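Local atomic coordinates of phosphodiesterase (Candida albicans, PDB entry 6CPU), a protein that belongs to the phosphodiesterase family of the HD clan and folds as a mainly helical protein that holds a zinc ion beside a magnesium ion. Residues R412-I415 with I416-L420; I443-H446 with D447-V450; N75-K78 with L79-L82; E193-F196 with I197-L200; R127-R130 with V131-T135. All blocks are in the same frame, centred on the assembly; numbering follows the deposited sequence.

Interaction 1: R412-I415 with I416-L420; sequences RSLI and ISSIL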
# COMPACT_ATOMS: atom_id res chain seq x y z
N ARG A 412 18.44 -0.62 0.21
CA ARG A 412 17.76 -0.60 1.52
C ARG A 412 17.74 0.81 2.11
O ARG A 412 16.67 1.36 2.41
CB ARG A 412 18.43 -1.60 2.48
CG ARG A 412 17.83 -1.59 3.89
CD ARG A 412 18.38 -2.67 4.79
NE ARG A 412 17.95 -2.43 6.17
CZ ARG A 412 18.51 -1.58 7.03
NH1 ARG A 412 19.57 -0.86 6.67
NH2 ARG A 412 18.02 -1.46 8.26
N SER A 413 18.91 1.43 2.23
CA SER A 413 19.03 2.78 2.78
C SER A 413 18.31 3.83 1.95
O SER A 413 17.73 4.76 2.49
CB SER A 413 20.51 3.17 2.94
OG SER A 413 21.12 2.36 3.92
N LEU A 414 18.34 3.68 0.62
CA LEU A 414 17.65 4.62 -0.26
C LEU A 414 16.15 4.50 -0.09
O LEU A 414 15.45 5.51 -0.05
CB LEU A 414 18.05 4.38 -1.72
CG LEU A 414 17.37 5.26 -2.77
CD1 LEU A 414 17.52 6.74 -2.45
CD2 LEU A 414 17.93 4.94 -4.15
N ILE A 415 15.65 3.27 0.01
CA ILE A 415 14.21 3.05 0.22
C ILE A 415 13.75 3.66 1.55
O ILE A 415 12.69 4.32 1.60
CB ILE A 415 13.86 1.55 0.12
CG1 ILE A 415 14.00 1.08 -1.34
CG2 ILE A 415 12.44 1.30 0.63
CD1 ILE A 415 13.89 -0.41 -1.55
N ILE A 416 14.53 3.46 2.62
CA ILE A 416 14.21 4.03 3.94
C ILE A 416 14.15 5.55 3.85
O ILE A 416 13.19 6.19 4.31
CB ILE A 416 15.24 3.61 5.01
CG1 ILE A 416 15.12 2.10 5.28
CG2 ILE A 416 15.07 4.44 6.28
CD1 ILE A 416 16.28 1.51 6.05
N SER A 417 15.18 6.12 3.25
CA SER A 417 15.25 7.57 3.06
C SER A 417 14.00 8.11 2.36
O SER A 417 13.39 9.08 2.82
CB SER A 417 16.53 7.92 2.27
OG SER A 417 16.47 9.24 1.78
N SER A 418 13.60 7.47 1.27
CA SER A 418 12.48 7.95 0.47
C SER A 418 11.16 7.78 1.23
O SER A 418 10.31 8.68 1.23
CB SER A 418 12.44 7.25 -0.89
OG SER A 418 13.71 7.32 -1.54
N ILE A 419 10.99 6.65 1.92
CA ILE A 419 9.80 6.46 2.71
C ILE A 419 9.72 7.49 3.84
O ILE A 419 8.66 8.11 4.05
CB ILE A 419 9.67 5.01 3.23
CG1 ILE A 419 9.45 4.07 2.04
CG2 ILE A 419 8.48 4.91 4.18
CD1 ILE A 419 9.34 2.60 2.39
N LEU A 420 10.83 7.71 4.55
CA LEU A 420 10.85 8.70 5.63
C LEU A 420 10.55 10.11 5.12
O LEU A 420 9.90 10.91 5.81
CB LEU A 420 12.19 8.65 6.38
CG LEU A 420 12.37 7.43 7.27
CD1 LEU A 420 13.74 7.46 7.93
CD2 LEU A 420 11.28 7.32 8.33
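L414 O is gripped twice by S418 in a turn of regular alpha helix, within helix 411-421 of the phosphodiesterase fold. The backbone N of S418 donates to it at 3.0 Å, and the hydroxyl adds S418 OG to L414 O at 2.9 Å. The two donors reach the carbonyl from opposite faces of its plane. With S418 OG held beside its own backbone N (chi1 -51°), the hydroxyl is folded back onto the preceding turn, so a serine that is buried here has its proton spent on a carbonyl. The other acceptors of the turn have the usual i to i+4 donors: I416 N gives to R412 O, S417 N to S413 O and I419 N to I415 O, the last at 2.9 Å. T410 OG1, ahead of the segment, bonds to S413 N, and T422 OG1 bonds to I419 O.

The apolar contacts follow the same spacing. I415 and I419 run side by side, CG2 of I415 meeting CD1 of I419 at 3.8 Å, against helix 377-394. L414 instead faces helix 446-462, touching V450 and S454. On the outer side R412 stretches along I416 with its chain extended. Its flat end turns over the isoleucine branch, placing I416 CD1 3.9 Å above the centre of the R412 guanidinium plane.

Interaction 2: I443-H446 with D447-V450; sequences ILNH and DNTV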
# COMPACT_ATOMS: atom_id res chain seq x y z
N ILE A 443 26.86 22.35 -2.40
CA ILE A 443 26.78 21.14 -3.24
C ILE A 443 26.75 19.87 -2.38
O ILE A 443 27.35 19.82 -1.30
CB ILE A 443 27.98 21.06 -4.22
CG1 ILE A 443 28.08 22.35 -5.05
CG2 ILE A 443 27.84 19.85 -5.15
CD1 ILE A 443 29.32 22.45 -5.92
N LEU A 444 26.02 18.86 -2.86
CA LEU A 444 25.97 17.54 -2.24
C LEU A 444 26.83 16.56 -3.03
O LEU A 444 27.03 16.75 -4.23
CB LEU A 444 24.54 17.01 -2.22
CG LEU A 444 23.49 17.80 -1.43
CD1 LEU A 444 22.09 17.36 -1.83
CD2 LEU A 444 23.70 17.64 0.06
N ASN A 445 27.31 15.51 -2.37
CA ASN A 445 27.93 14.39 -3.08
C ASN A 445 26.87 13.61 -3.87
O ASN A 445 25.68 13.95 -3.83
CB ASN A 445 28.72 13.47 -2.12
CG ASN A 445 27.84 12.78 -1.08
OD1 ASN A 445 26.65 12.55 -1.28
ND2 ASN A 445 28.44 12.42 0.05
N HIS A 446 27.29 12.58 -4.60
CA HIS A 446 26.38 11.83 -5.46
C HIS A 446 25.30 11.10 -4.65
O HIS A 446 24.12 11.20 -4.97
CB HIS A 446 27.15 10.84 -6.34
CG HIS A 446 26.29 10.15 -7.35
ND1 HIS A 446 25.49 10.84 -8.24
CD2 HIS A 446 26.10 8.84 -7.61
CE1 HIS A 446 24.84 9.98 -9.00
NE2 HIS A 446 25.19 8.76 -8.64
N ASP A 447 25.71 10.39 -3.60
CA ASP A 447 24.78 9.66 -2.73
C ASP A 447 23.65 10.56 -2.22
O ASP A 447 22.47 10.23 -2.38
CB ASP A 447 25.52 9.02 -1.55
CG ASP A 447 26.36 7.81 -1.96
OD1 ASP A 447 26.39 7.46 -3.16
OD2 ASP A 447 26.98 7.19 -1.07
N ASN A 448 24.00 11.70 -1.62
CA ASN A 448 22.99 12.62 -1.08
C ASN A 448 22.17 13.34 -2.17
O ASN A 448 21.06 13.80 -1.90
CB ASN A 448 23.62 13.63 -0.12
CG ASN A 448 24.16 12.99 1.13
OD1 ASN A 448 23.63 11.98 1.61
ND2 ASN A 448 25.22 13.56 1.68
N THR A 449 22.72 13.43 -3.37
CA THR A 449 21.98 13.95 -4.52
C THR A 449 20.91 12.96 -4.98
O THR A 449 19.77 13.34 -5.25
CB THR A 449 22.94 14.29 -5.69
OG1 THR A 449 23.81 15.35 -5.30
CG2 THR A 449 22.17 14.71 -6.94
N VAL A 450 21.28 11.68 -5.08
CA VAL A 450 20.31 10.62 -5.40
C VAL A 450 19.19 10.60 -4.35
O VAL A 450 18.01 10.59 -4.71
CB VAL A 450 21.01 9.24 -5.51
CG1 VAL A 450 20.00 8.10 -5.55
CG2 VAL A 450 21.90 9.19 -6.74
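N445 caps the start of helix 446-462, its side-chain OD1 taking the N-H of N448 at 2.8 Å and almost straight (172°). The amide reaches that N-H because its CG sits between the backbone N and the carbonyl carbon (chi1 64°), folding it over the first turn. The backbone oxygen of the same residue is held by two donors of T449: OG1 at 2.8 Å and N at 3.0 Å, from opposite faces of the carbonyl plane. Amide and carbonyl of N445 together thus occupy two N-H groups of the first turn, and V450 N continues the pattern by donating to H446 O. D447 is held from outside the turn, its OD1 hydrogen-bonded to S407 OG. This is the close-set part.

The L444 contact is longer: its side chain crosses N448 at about a right angle, CD2 4.0 Å from N448 CB. The solvent side is that of the exposed H446 ring, one face of which is covered by buried V450, whose CG2 makes a CH-pi contact 4.0 Å from the ring centroid.

H446 and V450 both touch Q338 of helix 336-348, whereas L444 and T449 meet F437 of helix 427-438, which precedes this loop.

Interaction 3: N75-K78 with L79-L82; sequences NTSK and LDNL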
# COMPACT_ATOMS: atom_id res chain seq x y z
N ASN A 75 -0.12 -37.12 -2.05
CA ASN A 75 0.33 -35.76 -2.46
C ASN A 75 1.81 -35.71 -2.84
O ASN A 75 2.67 -36.15 -2.08
CB ASN A 75 0.06 -34.72 -1.36
CG ASN A 75 -1.04 -33.73 -1.72
OD1 ASN A 75 -1.11 -33.24 -2.85
ND2 ASN A 75 -1.89 -33.40 -0.76
N THR A 76 2.08 -35.17 -4.02
CA THR A 76 3.44 -34.77 -4.39
C THR A 76 3.81 -33.39 -3.79
O THR A 76 4.98 -33.02 -3.76
CB THR A 76 3.60 -34.72 -5.93
OG1 THR A 76 4.99 -34.62 -6.27
CG2 THR A 76 2.83 -33.54 -6.55
N SER A 77 2.81 -32.66 -3.30
CA SER A 77 3.00 -31.26 -2.89
C SER A 77 3.83 -31.07 -1.62
O SER A 77 3.48 -31.57 -0.55
CB SER A 77 1.65 -30.57 -2.70
OG SER A 77 1.80 -29.37 -1.95
N LYS A 78 4.90 -30.29 -1.74
CA LYS A 78 5.70 -29.91 -0.57
C LYS A 78 4.91 -29.03 0.40
O LYS A 78 5.03 -29.18 1.61
CB LYS A 78 6.99 -29.24 -1.02
CG LYS A 78 7.98 -30.24 -1.60
CD LYS A 78 9.21 -29.57 -2.18
CE LYS A 78 10.28 -30.61 -2.51
NZ LYS A 78 11.56 -29.99 -2.92
N LEU A 79 4.07 -28.13 -0.12
CA LEU A 79 3.24 -27.28 0.74
C LEU A 79 2.30 -28.12 1.58
O LEU A 79 2.20 -27.95 2.80
CB LEU A 79 2.40 -26.29 -0.07
CG LEU A 79 2.97 -24.91 -0.39
CD1 LEU A 79 1.94 -24.15 -1.21
CD2 LEU A 79 3.36 -24.15 0.87
N ASP A 80 1.60 -29.04 0.92
CA ASP A 80 0.61 -29.89 1.58
C ASP A 80 1.25 -30.82 2.62
O ASP A 80 0.64 -31.13 3.64
CB ASP A 80 -0.17 -30.70 0.54
CG ASP A 80 -1.03 -29.81 -0.39
OD1 ASP A 80 -1.29 -28.62 -0.08
OD2 ASP A 80 -1.44 -30.32 -1.46
N ASN A 81 2.50 -31.22 2.37
CA ASN A 81 3.23 -32.14 3.25
C ASN A 81 4.11 -31.48 4.32
O ASN A 81 4.87 -32.19 4.99
CB ASN A 81 4.06 -33.10 2.39
CG ASN A 81 3.18 -34.04 1.58
OD1 ASN A 81 2.29 -34.69 2.13
ND2 ASN A 81 3.42 -34.12 0.27
N LEU A 82 4.01 -30.16 4.49
CA LEU A 82 4.80 -29.47 5.52
C LEU A 82 4.44 -29.97 6.91
O LEU A 82 3.28 -30.22 7.19
CB LEU A 82 4.53 -27.95 5.51
CG LEU A 82 5.10 -27.14 4.35
CD1 LEU A 82 4.50 -25.74 4.43
CD2 LEU A 82 6.62 -27.08 4.35
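An ST motif built on S77 leads into the type I beta turn L79-L82, in the loop ahead of helix 84-94. S77 OG accepts the N-H of D80 at 2.9 Å along a nearly straight line (173°), while the carbonyl oxygen of S77 takes the N-H of N81 at 3.1 Å. The hydroxyl reaches forward over the turn because OG lies opposite the S77 backbone N and beside the carbonyl carbon (chi1 163°). A second, weak bond from N81 N goes to K78 O.

N81 then folds its side chain back over the incoming chain. Its CG packs 3.3 Å from S77 O, and its ND2 donates to N75 O at 3.2 Å. That bond lies in the plane of the N81 amide but comes from above the N75 carbonyl plane, 65° out of it, so it is not directed at a lone pair. The side chain of N75, the first residue modelled after a gap in the chain, crosses D80 at about a right angle, with N75 CG 3.4 Å from D80 OD2.

Farther along the turn, the end of the L82 side chain comes back toward K78, its CG 3.4 Å from K78 O, and rests on L186 and L189 of helix 177-193. The turn is also held from outside: E193 bonds S77 OG and L79 N, K26 N bonds D80 OD1, and K87 NZ bonds D80 O and L82 O. A serine gripping two N-H groups, one by its hydroxyl and one by its carbonyl, is the signature of the ST motif.

Interaction 4: E193-F196 with I197-L200; sequences EINF and IELL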
# COMPACT_ATOMS: atom_id res chain seq x y z
N GLU A 193 4.57 -23.68 -6.17
CA GLU A 193 3.29 -24.42 -6.25
C GLU A 193 2.04 -23.61 -6.59
O GLU A 193 1.07 -24.18 -7.09
CB GLU A 193 3.06 -25.16 -4.94
CG GLU A 193 4.13 -26.20 -4.65
CD GLU A 193 3.74 -27.14 -3.53
OE1 GLU A 193 2.56 -27.54 -3.45
OE2 GLU A 193 4.63 -27.49 -2.73
N ILE A 194 2.04 -22.31 -6.32
CA ILE A 194 0.84 -21.50 -6.59
C ILE A 194 1.01 -20.72 -7.87
O ILE A 194 2.06 -20.12 -8.10
CB ILE A 194 0.54 -20.54 -5.43
CG1 ILE A 194 0.21 -21.35 -4.19
CG2 ILE A 194 -0.60 -19.59 -5.80
CD1 ILE A 194 0.05 -20.55 -2.92
N ASN A 195 -0.02 -20.74 -8.71
CA ASN A 195 -0.06 -19.95 -9.94
C ASN A 195 -0.82 -18.65 -9.65
O ASN A 195 -2.05 -18.60 -9.72
CB ASN A 195 -0.74 -20.76 -11.07
CG ASN A 195 -0.39 -20.23 -12.45
OD1 ASN A 195 0.63 -19.57 -12.63
ND2 ASN A 195 -1.23 -20.54 -13.43
N PHE A 196 -0.09 -17.61 -9.31
CA PHE A 196 -0.71 -16.39 -8.77
C PHE A 196 -1.64 -15.66 -9.74
O PHE A 196 -2.64 -15.06 -9.30
CB PHE A 196 0.36 -15.48 -8.16
CG PHE A 196 0.79 -15.93 -6.80
CD1 PHE A 196 0.12 -15.48 -5.66
CD2 PHE A 196 1.83 -16.84 -6.64
CE1 PHE A 196 0.50 -15.90 -4.40
CE2 PHE A 196 2.20 -17.26 -5.38
CZ PHE A 196 1.55 -16.79 -4.26
N ILE A 197 -1.37 -15.75 -11.04
CA ILE A 197 -2.25 -15.13 -12.04
C ILE A 197 -3.68 -15.68 -11.96
O ILE A 197 -4.64 -14.96 -12.25
CB ILE A 197 -1.69 -15.29 -13.48
CG1 ILE A 197 -2.40 -14.35 -14.47
CG2 ILE A 197 -1.80 -16.74 -13.96
CD1 ILE A 197 -1.88 -12.93 -14.46
N GLU A 198 -3.82 -16.95 -11.56
CA GLU A 198 -5.13 -17.57 -11.44
C GLU A 198 -5.93 -17.04 -10.25
O GLU A 198 -7.11 -17.29 -10.16
CB GLU A 198 -5.01 -19.09 -11.31
CG GLU A 198 -4.64 -19.78 -12.61
CD GLU A 198 -4.38 -21.27 -12.41
OE1 GLU A 198 -5.12 -21.91 -11.63
OE2 GLU A 198 -3.42 -21.78 -13.02
N LEU A 199 -5.27 -16.33 -9.34
CA LEU A 199 -5.94 -15.76 -8.17
C LEU A 199 -6.53 -14.38 -8.45
O LEU A 199 -7.16 -13.79 -7.58
CB LEU A 199 -4.98 -15.69 -6.97
CG LEU A 199 -4.39 -17.04 -6.50
CD1 LEU A 199 -3.59 -16.89 -5.23
CD2 LEU A 199 -5.49 -18.07 -6.30
N LEU A 200 -6.32 -13.87 -9.67
CA LEU A 200 -6.98 -12.64 -10.11
C LEU A 200 -8.30 -13.00 -10.77
O LEU A 200 -8.40 -14.03 -11.44
CB LEU A 200 -6.10 -11.88 -11.11
CG LEU A 200 -4.69 -11.52 -10.64
CD1 LEU A 200 -3.95 -10.80 -11.75
CD2 LEU A 200 -4.70 -10.69 -9.36
O HOH W 1 1.11 -16.61 -12.23
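F196 O accepts the N-H of L199 at 2.9 Å, the i to i+3 bond of a short 3-10 turn. The donor stands well above the carbonyl plane, 59° out of it, a consequence of the tight winding. One residue earlier N195 O takes E198 N in the same way at 3.0 Å. Side chains repeat the span: the N195 amide crosses E198 at about a right angle and directs ND2 to OE2, with amide and carboxylate planes perpendicular. The modelled separation of these two atoms is too short to be trusted in detail. On the other arm of the amide a water bridges, giving a hydrogen to N195 OD1 and accepting I197 N at 2.9 Å, which satisfies an N-H that has no bond to N195 O.

The buried side is apolar. I194 CG2 sits 3.6 Å above the centre of the F196 ring, and L199 CD1 meets both I194 CG2 at 4.1 Å and F196 CD1 at 4.0 Å. F33 of helix 25-34 meets the F196 ring edge-to-face. N254 of helix 253-264 bonds I194 O and F196 N. The whole is a 3-10 turn in the connection between helices 177-193 and 205-216.

Interaction 5: R127-R130 with V131-T135; sequences RISR and VGNWT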
# COMPACT_ATOMS: atom_id res chain seq x y z
N ARG A 127 -15.58 -0.85 12.05
CA ARG A 127 -14.39 -0.19 11.51
C ARG A 127 -13.66 0.67 12.52
O ARG A 127 -12.43 0.68 12.59
CB ARG A 127 -14.79 0.64 10.28
CG ARG A 127 -13.77 1.63 9.76
CD ARG A 127 -12.57 0.99 9.08
NE ARG A 127 -11.56 1.99 8.76
CZ ARG A 127 -10.33 1.73 8.33
NH1 ARG A 127 -9.92 0.48 8.11
NH2 ARG A 127 -9.50 2.73 8.10
N ILE A 128 -14.42 1.40 13.34
CA ILE A 128 -13.80 2.30 14.29
C ILE A 128 -13.16 1.49 15.41
O ILE A 128 -12.07 1.83 15.87
CB ILE A 128 -14.81 3.33 14.85
CG1 ILE A 128 -15.48 4.09 13.69
CG2 ILE A 128 -14.13 4.30 15.80
CD1 ILE A 128 -14.58 4.92 12.82
N SER A 129 -13.82 0.41 15.84
CA SER A 129 -13.22 -0.54 16.78
C SER A 129 -11.90 -1.11 16.23
O SER A 129 -10.90 -1.22 16.95
CB SER A 129 -14.19 -1.68 17.05
OG SER A 129 -13.73 -2.57 18.06
N ARG A 130 -11.92 -1.49 14.96
CA ARG A 130 -10.75 -2.11 14.32
C ARG A 130 -9.53 -1.18 14.31
O ARG A 130 -8.41 -1.59 14.62
CB ARG A 130 -11.06 -2.55 12.90
CG ARG A 130 -11.94 -3.78 12.80
CD ARG A 130 -11.95 -4.37 11.40
NE ARG A 130 -12.48 -3.49 10.36
CZ ARG A 130 -13.77 -3.31 10.09
NH1 ARG A 130 -14.73 -3.89 10.80
NH2 ARG A 130 -14.11 -2.49 9.08
N VAL A 131 -9.75 0.08 13.95
CA VAL A 131 -8.68 1.06 13.91
C VAL A 131 -8.13 1.30 15.32
O VAL A 131 -6.93 1.41 15.50
CB VAL A 131 -9.13 2.38 13.23
CG1 VAL A 131 -8.02 3.43 13.29
CG2 VAL A 131 -9.56 2.14 11.79
N GLY A 132 -9.01 1.37 16.31
CA GLY A 132 -8.57 1.50 17.69
C GLY A 132 -7.71 0.33 18.15
O GLY A 132 -6.73 0.52 18.88
N ASN A 133 -8.08 -0.88 17.73
CA ASN A 133 -7.30 -2.09 18.06
C ASN A 133 -5.89 -1.95 17.49
O ASN A 133 -4.90 -2.15 18.21
CB ASN A 133 -7.90 -3.36 17.47
CG ASN A 133 -9.27 -3.74 18.02
OD1 ASN A 133 -9.61 -3.49 19.18
ND2 ASN A 133 -10.05 -4.42 17.18
N TRP A 134 -5.80 -1.66 16.19
CA TRP A 134 -4.50 -1.64 15.49
C TRP A 134 -3.58 -0.59 16.10
O TRP A 134 -2.39 -0.83 16.25
CB TRP A 134 -4.66 -1.33 14.01
CG TRP A 134 -5.47 -2.32 13.25
CD1 TRP A 134 -5.53 -3.67 13.44
CD2 TRP A 134 -6.28 -2.03 12.12
NE1 TRP A 134 -6.38 -4.25 12.51
CE2 TRP A 134 -6.85 -3.26 11.69
CE3 TRP A 134 -6.61 -0.86 11.45
CZ2 TRP A 134 -7.70 -3.34 10.60
CZ3 TRP A 134 -7.49 -0.94 10.37
CH2 TRP A 134 -8.02 -2.17 9.97
N THR A 135 -4.14 0.59 16.42
CA THR A 135 -3.34 1.72 16.88
C THR A 135 -3.10 1.70 18.39
O THR A 135 -2.34 2.53 18.89
CB THR A 135 -4.01 3.06 16.53
OG1 THR A 135 -5.33 3.05 17.09
CG2 THR A 135 -4.08 3.29 15.04
O HOH W 2 -11.33 -1.26 19.90
O HOH W 3 -8.74 -4.59 14.37
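V131 lays CG2 over one face of the R127 guanidinium, 3.5 Å above its plane and centred on it. The same guanidinium turns NH1 to the rim of W134, 3.6 Å from CZ3, with the two planes 71° apart, so the arginine nitrogen approaches the indole at its edge. The bend of R127 at chi2 (71°) is what brings the charged end round to both neighbours along the helix. W134 lies flat over the preceding turn: R130 O is 3.2 Å from the plane of its ring, over one face, and accepts the backbone N-H of W134 at 3.0 Å. R130 O also receives a hydrogen from a water that in turn accepts N133 ND2. A second water gives hydrogens to N133 OD1 and S129 OG, a hydroxyl that also bonds L123 O.

Backbone bonds of the ordinary i to i+4 kind run throughout, from V131, G132, N133 and W134 to R127, I128, S129 and R130. V131 O is shared by two donors of T135, with OG1 at 2.8 Å and N at 3.1 Å on opposite faces of the carbonyl plane.

Outside these, both arginines are held by acidic groups. R127 forms salt bridges with E486 and D41 and bonds N271, and R130 bridges to D41 and D505 and bonds L124 O; such partners probably keep the guanidiniums charged while buried. N133 ND2 reaches L123. Helix 127-135 thus leans on helix 470-495, where I128 touches E486, L489 and L490 and V131 touches L490, while W134 is bonded through its backbone to M165.

Interactions 1 and 2 sit side by side, centres 15 Å apart, and touch where L414 CD2 meets V450 CG1 at 4.0 Å. Interactions 3 and 4 also touch, with centres 17 Å apart: E193 OE2 probably bonds L79 N at 2.7 Å, so the helix end of one holds the turn of the other. Interaction 5 stands apart, its nearest atoms about 17 Å from interaction 1. The zinc ion is bound by H278, H349, D350 and D462. The side chain of I419 in interaction 1 lies about 9 Å from it and about 7 Å from the magnesium ion. Interaction 2 begins helix 446-462, which ends at D462.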